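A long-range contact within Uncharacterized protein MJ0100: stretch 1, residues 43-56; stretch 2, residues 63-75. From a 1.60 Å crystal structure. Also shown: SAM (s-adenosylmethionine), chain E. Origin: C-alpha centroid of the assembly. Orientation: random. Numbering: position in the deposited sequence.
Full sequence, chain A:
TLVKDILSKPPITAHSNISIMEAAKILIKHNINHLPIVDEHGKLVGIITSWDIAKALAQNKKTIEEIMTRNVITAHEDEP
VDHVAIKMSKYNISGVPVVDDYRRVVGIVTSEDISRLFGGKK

Stretch 1 (43-56) KLVGIITSWDIAKA
Stretch 2, residues 63-75: TIEEIMTRNVITA

A short strand followed by a helix can hold a distant loop with very few polar bonds, provided that side chains pack around the backbone pairing; MJ0100 offers a compact example. A strand runs through Val45 to Ile47, Ser50 to Ala56 begin a helix, and the second stretch, after residues 64-66, which have helical phi/psi, passes the strand as a loop, antiparallel at a single bridge, extended at Met68 and Thr69 (-60/148, -78/123) before Arg70 (-93/-25) breaks the run. That bridge fixes the register: Ile47 N donates to Thr69 O at 3.0 Å and Thr69 N to Ile47 O at 3.0 Å, with CA atoms 5.3 Å apart. Next to it Gly46, almost fully extended (phi/psi -178/-179), brings its CA to 3.2 Å from Thr69 O and 3.6 Å from Val72 CG2. Glycine suits this place because a CB would lie 2.7 Å from Met68 SD, a clash.

The apolar side chains then complete the 714 Å² buried between the stretches. Ile48 (m, m) points sideways at CB, but its end turns inward, so that CD1 lies 3.7 Å from Ile67 CG2 and 3.8 Å from Met68 CB, while its CG1 meets Ile64 CG2 at 3.7 Å; Ile64 is likewise m, m. Ile67 (t, p) points toward the first stretch and is the residue most covered by the other stretch. Its CG1 packs 3.6 Å from Asp52 O and 3.9 Å from Ala56 CB, the short side chain of Ala56 lying against it. Met68 (p, t, t) places CE 3.8 Å from Val45 CG2. Farther along, Leu44 (t, p) sets CD2 4.1 Å from Val72 CB and 3.6 Å from Thr74 CG2. Val72 (t) also brings CG1 to 4.2 Å from CB of Ile47 (t, t).

Between side chains, the polar link is indirect. Asp52 (m) points toward the second stretch, yet its OD1 stays 3.8 Å from OG1 of Thr69 (m). A water joins them, donating to Asp52 OD1 (3.3 Å) and Ile67 O (2.8 Å) and accepting from Thr69 OG1 (2.7 Å) and Lys55 NZ (3.0 Å). S-adenosylmethionine adds a second link: its O2' lies 2.8 Å from Asp52 OD2 and a very short 2.4 Å from Thr69 OG1, in hydrogen-bonding contact with both. Asp52 OD2 also accepts from Thr49 N at 2.9 Å, anchoring the carboxylate at the helix start, where Thr49 (p) caps through a weak bond from Trp51 N to its OG1 (3.2 Å).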

# COMPACT_ATOMS: atom_id res chain seq x y z
N LYS A 43 9.34 4.52 23.12
CA LYS A 43 10.29 5.13 22.19
C LYS A 43 10.29 4.43 20.84
O LYS A 43 10.28 3.20 20.77
CB LYS A 43 11.71 5.11 22.77
CG LYS A 43 11.85 5.68 24.18
CD LYS A 43 11.14 7.02 24.34
CE LYS A 43 11.59 7.73 25.61
NZ LYS A 43 11.08 7.07 26.86
N LEU A 44 10.35 5.23 19.78
CA LEU A 44 10.28 4.71 18.41
C LEU A 44 11.43 3.75 18.08
O LEU A 44 12.60 4.07 18.29
CB LEU A 44 10.25 5.86 17.40
CG LEU A 44 10.12 5.47 15.92
CD1 LEU A 44 8.72 4.95 15.59
CD2 LEU A 44 10.47 6.66 15.06
N VAL A 45 11.07 2.58 17.54
CA VAL A 45 12.06 1.59 17.09
C VAL A 45 11.83 1.10 15.65
O VAL A 45 12.69 0.43 15.08
CB VAL A 45 12.14 0.36 18.04
CG1 VAL A 45 12.57 0.78 19.44
CG2 VAL A 45 10.80 -0.38 18.09
N GLY A 46 10.68 1.43 15.07
CA GLY A 46 10.41 0.96 13.71
C GLY A 46 9.10 1.44 13.15
O GLY A 46 8.38 2.19 13.81
N ILE A 47 8.80 1.03 11.93
CA ILE A 47 7.50 1.31 11.31
C ILE A 47 6.99 0.11 10.49
O ILE A 47 7.78 -0.65 9.93
CB ILE A 47 7.52 2.63 10.48
CG1 ILE A 47 6.10 3.08 10.13
CG2 ILE A 47 8.42 2.48 9.23
CD1 ILE A 47 6.00 4.49 9.54
N ILE A 48 5.67 -0.06 10.48
CA ILE A 48 5.00 -1.11 9.71
C ILE A 48 3.95 -0.48 8.80
O ILE A 48 3.24 0.44 9.22
CB ILE A 48 4.29 -2.11 10.70
CG1 ILE A 48 5.32 -3.00 11.41
CG2 ILE A 48 3.21 -2.96 10.01
CD1 ILE A 48 6.07 -3.97 10.49
N THR A 49 3.85 -0.95 7.56
CA THR A 49 2.71 -0.64 6.68
C THR A 49 2.13 -1.97 6.18
O THR A 49 2.69 -3.03 6.46
CB THR A 49 3.13 0.20 5.46
OG1 THR A 49 3.96 -0.60 4.61
CG2 THR A 49 3.89 1.44 5.87
N SER A 50 1.03 -1.93 5.43
CA SER A 50 0.52 -3.19 4.86
C SER A 50 1.54 -3.90 3.97
O SER A 50 1.48 -5.13 3.83
CB SER A 50 -0.81 -3.00 4.12
OG SER A 50 -0.64 -2.18 2.98
N TRP A 51 2.45 -3.15 3.36
CA TRP A 51 3.52 -3.77 2.58
C TRP A 51 4.35 -4.71 3.45
O TRP A 51 4.69 -5.82 3.02
CB TRP A 51 4.42 -2.72 1.93
CG TRP A 51 5.40 -3.34 0.99
CD1 TRP A 51 6.75 -3.50 1.20
CD2 TRP A 51 5.12 -3.93 -0.28
NE1 TRP A 51 7.32 -4.13 0.12
CE2 TRP A 51 6.35 -4.40 -0.81
CE3 TRP A 51 3.95 -4.09 -1.04
CZ2 TRP A 51 6.44 -5.02 -2.07
CZ3 TRP A 51 4.04 -4.71 -2.29
CH2 TRP A 51 5.28 -5.16 -2.79
N ASP A 52 4.67 -4.29 4.67
CA ASP A 52 5.44 -5.13 5.58
C ASP A 52 4.67 -6.35 6.07
O ASP A 52 5.28 -7.37 6.37
CB ASP A 52 5.91 -4.31 6.77
CG ASP A 52 6.77 -3.15 6.35
OD1 ASP A 52 7.79 -3.38 5.65
OD2 ASP A 52 6.43 -2.01 6.71
N ILE A 53 3.34 -6.26 6.15
CA ILE A 53 2.52 -7.44 6.44
C ILE A 53 2.71 -8.48 5.34
O ILE A 53 2.99 -9.65 5.61
CB ILE A 53 1.02 -7.08 6.61
CG1 ILE A 53 0.82 -6.07 7.76
CG2 ILE A 53 0.15 -8.34 6.81
CD1 ILE A 53 1.29 -6.53 9.15
N ALA A 54 2.57 -8.05 4.08
CA ALA A 54 2.85 -8.92 2.94
C ALA A 54 4.28 -9.48 2.97
O ALA A 54 4.49 -10.67 2.73
CB ALA A 54 2.59 -8.19 1.62
N LYS A 55 5.25 -8.63 3.28
CA LYS A 55 6.66 -9.04 3.32
C LYS A 55 6.88 -10.10 4.41
O LYS A 55 7.58 -11.10 4.18
CB LYS A 55 7.55 -7.82 3.54
CG LYS A 55 8.94 -7.91 2.92
CD LYS A 55 9.49 -6.50 2.60
CE LYS A 55 9.58 -5.62 3.85
NZ LYS A 55 10.73 -4.67 3.79
N ALA A 56 6.25 -9.91 5.57
CA ALA A 56 6.34 -10.87 6.68
C ALA A 56 5.81 -12.25 6.29
O ALA A 56 6.44 -13.27 6.57
CB ALA A 56 5.61 -10.35 7.92
N THR A 63 6.90 -12.36 14.12
CA THR A 63 6.67 -11.14 14.91
C THR A 63 7.05 -9.89 14.13
O THR A 63 7.88 -9.93 13.22
CB THR A 63 7.45 -11.13 16.26
OG1 THR A 63 8.86 -11.07 15.99
CG2 THR A 63 7.15 -12.39 17.08
N ILE A 64 6.45 -8.77 14.54
CA ILE A 64 6.69 -7.47 13.93
C ILE A 64 8.16 -7.09 14.00
O ILE A 64 8.70 -6.52 13.05
CB ILE A 64 5.78 -6.40 14.58
CG1 ILE A 64 4.36 -6.56 14.04
CG2 ILE A 64 6.29 -4.98 14.33
CD1 ILE A 64 4.26 -6.62 12.49
N GLU A 65 8.83 -7.43 15.08
CA GLU A 65 10.18 -6.96 15.17
C GLU A 65 11.12 -7.59 14.14
O GLU A 65 12.14 -7.00 13.81
CB GLU A 65 10.68 -7.05 16.59
CG GLU A 65 11.33 -8.31 16.99
CD GLU A 65 12.46 -7.99 17.91
OE1 GLU A 65 12.45 -8.47 19.06
OE2 GLU A 65 13.37 -7.24 17.49
N GLU A 66 10.73 -8.74 13.59
CA GLU A 66 11.52 -9.39 12.54
C GLU A 66 11.35 -8.77 11.16
O GLU A 66 12.12 -9.07 10.25
CB GLU A 66 11.16 -10.87 12.45
CG GLU A 66 11.36 -11.61 13.74
CD GLU A 66 10.82 -13.02 13.66
OE1 GLU A 66 11.52 -13.89 13.11
OE2 GLU A 66 9.71 -13.25 14.17
N ILE A 67 10.35 -7.90 11.00
CA ILE A 67 10.04 -7.36 9.68
C ILE A 67 9.97 -5.83 9.63
O ILE A 67 10.05 -5.25 8.55
CB ILE A 67 8.72 -7.97 9.10
CG1 ILE A 67 8.68 -7.89 7.57
CG2 ILE A 67 7.48 -7.34 9.74
CD1 ILE A 67 9.60 -8.87 6.86
N MET A 68 9.83 -5.19 10.79
CA MET A 68 9.63 -3.74 10.79
C MET A 68 10.79 -3.01 10.13
O MET A 68 11.94 -3.47 10.18
CB MET A 68 9.38 -3.20 12.20
CG MET A 68 10.55 -3.41 13.14
SD MET A 68 10.15 -2.95 14.82
CE MET A 68 11.78 -3.09 15.57
N THR A 69 10.49 -1.88 9.50
CA THR A 69 11.54 -1.05 8.91
C THR A 69 12.18 -0.27 10.05
O THR A 69 11.51 0.46 10.78
CB THR A 69 10.97 -0.11 7.84
OG1 THR A 69 10.53 -0.90 6.72
CG2 THR A 69 12.03 0.87 7.36
N ARG A 70 13.49 -0.43 10.21
CA ARG A 70 14.19 0.12 11.37
C ARG A 70 14.78 1.51 11.15
O ARG A 70 14.97 2.26 12.11
CB ARG A 70 15.25 -0.86 11.87
CG ARG A 70 14.65 -2.07 12.56
CD ARG A 70 15.73 -3.09 12.91
NE ARG A 70 15.16 -4.36 13.36
CZ ARG A 70 15.13 -4.76 14.63
NH1 ARG A 70 15.63 -4.00 15.59
NH2 ARG A 70 14.60 -5.94 14.94
N ASN A 71 15.07 1.86 9.89
CA ASN A 71 15.49 3.22 9.56
C ASN A 71 14.26 4.06 9.23
O ASN A 71 13.85 4.15 8.07
CB ASN A 71 16.50 3.23 8.40
CG ASN A 71 16.92 4.63 7.98
OD1 ASN A 71 16.66 5.62 8.67
ND2 ASN A 71 17.59 4.72 6.83
N VAL A 72 13.67 4.64 10.26
CA VAL A 72 12.43 5.36 10.10
C VAL A 72 12.68 6.81 9.73
O VAL A 72 13.45 7.52 10.39
CB VAL A 72 11.55 5.31 11.37
CG1 VAL A 72 10.14 5.81 11.07
CG2 VAL A 72 11.50 3.90 11.94
N ILE A 73 12.03 7.24 8.65
CA ILE A 73 12.00 8.65 8.27
C ILE A 73 10.91 9.34 9.09
O ILE A 73 9.74 8.97 9.01
CB ILE A 73 11.72 8.81 6.76
CG1 ILE A 73 12.77 8.05 5.95
CG2 ILE A 73 11.68 10.30 6.38
CD1 ILE A 73 12.27 7.57 4.61
N THR A 74 11.32 10.33 9.87
CA THR A 74 10.46 10.96 10.86
C THR A 74 10.41 12.46 10.65
O THR A 74 11.20 13.03 9.89
CB THR A 74 10.96 10.70 12.30
OG1 THR A 74 12.29 11.23 12.45
CG2 THR A 74 10.98 9.22 12.63
N ALA A 75 9.44 13.08 11.31
CA ALA A 75 9.35 14.52 11.40
C ALA A 75 9.40 14.93 12.86
O ALA A 75 9.03 14.17 13.75
CB ALA A 75 8.07 15.02 10.76
N SAM E . 4.34 4.38 0.82
CA SAM E . 4.86 3.03 0.51
C SAM E . 4.54 2.08 1.67
O SAM E . 3.46 2.14 2.26
OXT SAM E . 5.35 1.22 2.03
CB SAM E . 6.38 3.11 0.31
CG SAM E . 6.84 2.09 -0.74
SD SAM E . 8.13 0.96 -0.12
CE SAM E . 8.06 -0.30 -1.37
C5' SAM E . 7.47 0.03 1.31
C4' SAM E . 8.30 0.22 2.58
O4' SAM E . 8.31 1.61 2.95
C3' SAM E . 7.60 -0.48 3.73
O3' SAM E . 8.31 -1.69 4.01
C2' SAM E . 7.73 0.48 4.91
O2' SAM E . 8.39 -0.19 5.99
C1' SAM E . 8.62 1.60 4.35
N9 SAM E . 8.21 2.88 4.96
C8 SAM E . 7.00 3.44 4.89
N7 SAM E . 7.00 4.59 5.56
C5 SAM E . 8.22 4.77 6.06
C6 SAM E . 8.81 5.76 6.83
N6 SAM E . 8.12 6.83 7.23
N1 SAM E . 10.10 5.63 7.18
C2 SAM E . 10.80 4.58 6.80
N3 SAM E . 10.27 3.61 6.06
C4 SAM E . 8.99 3.68 5.68
O HOH W 1 10.92 -3.57 6.54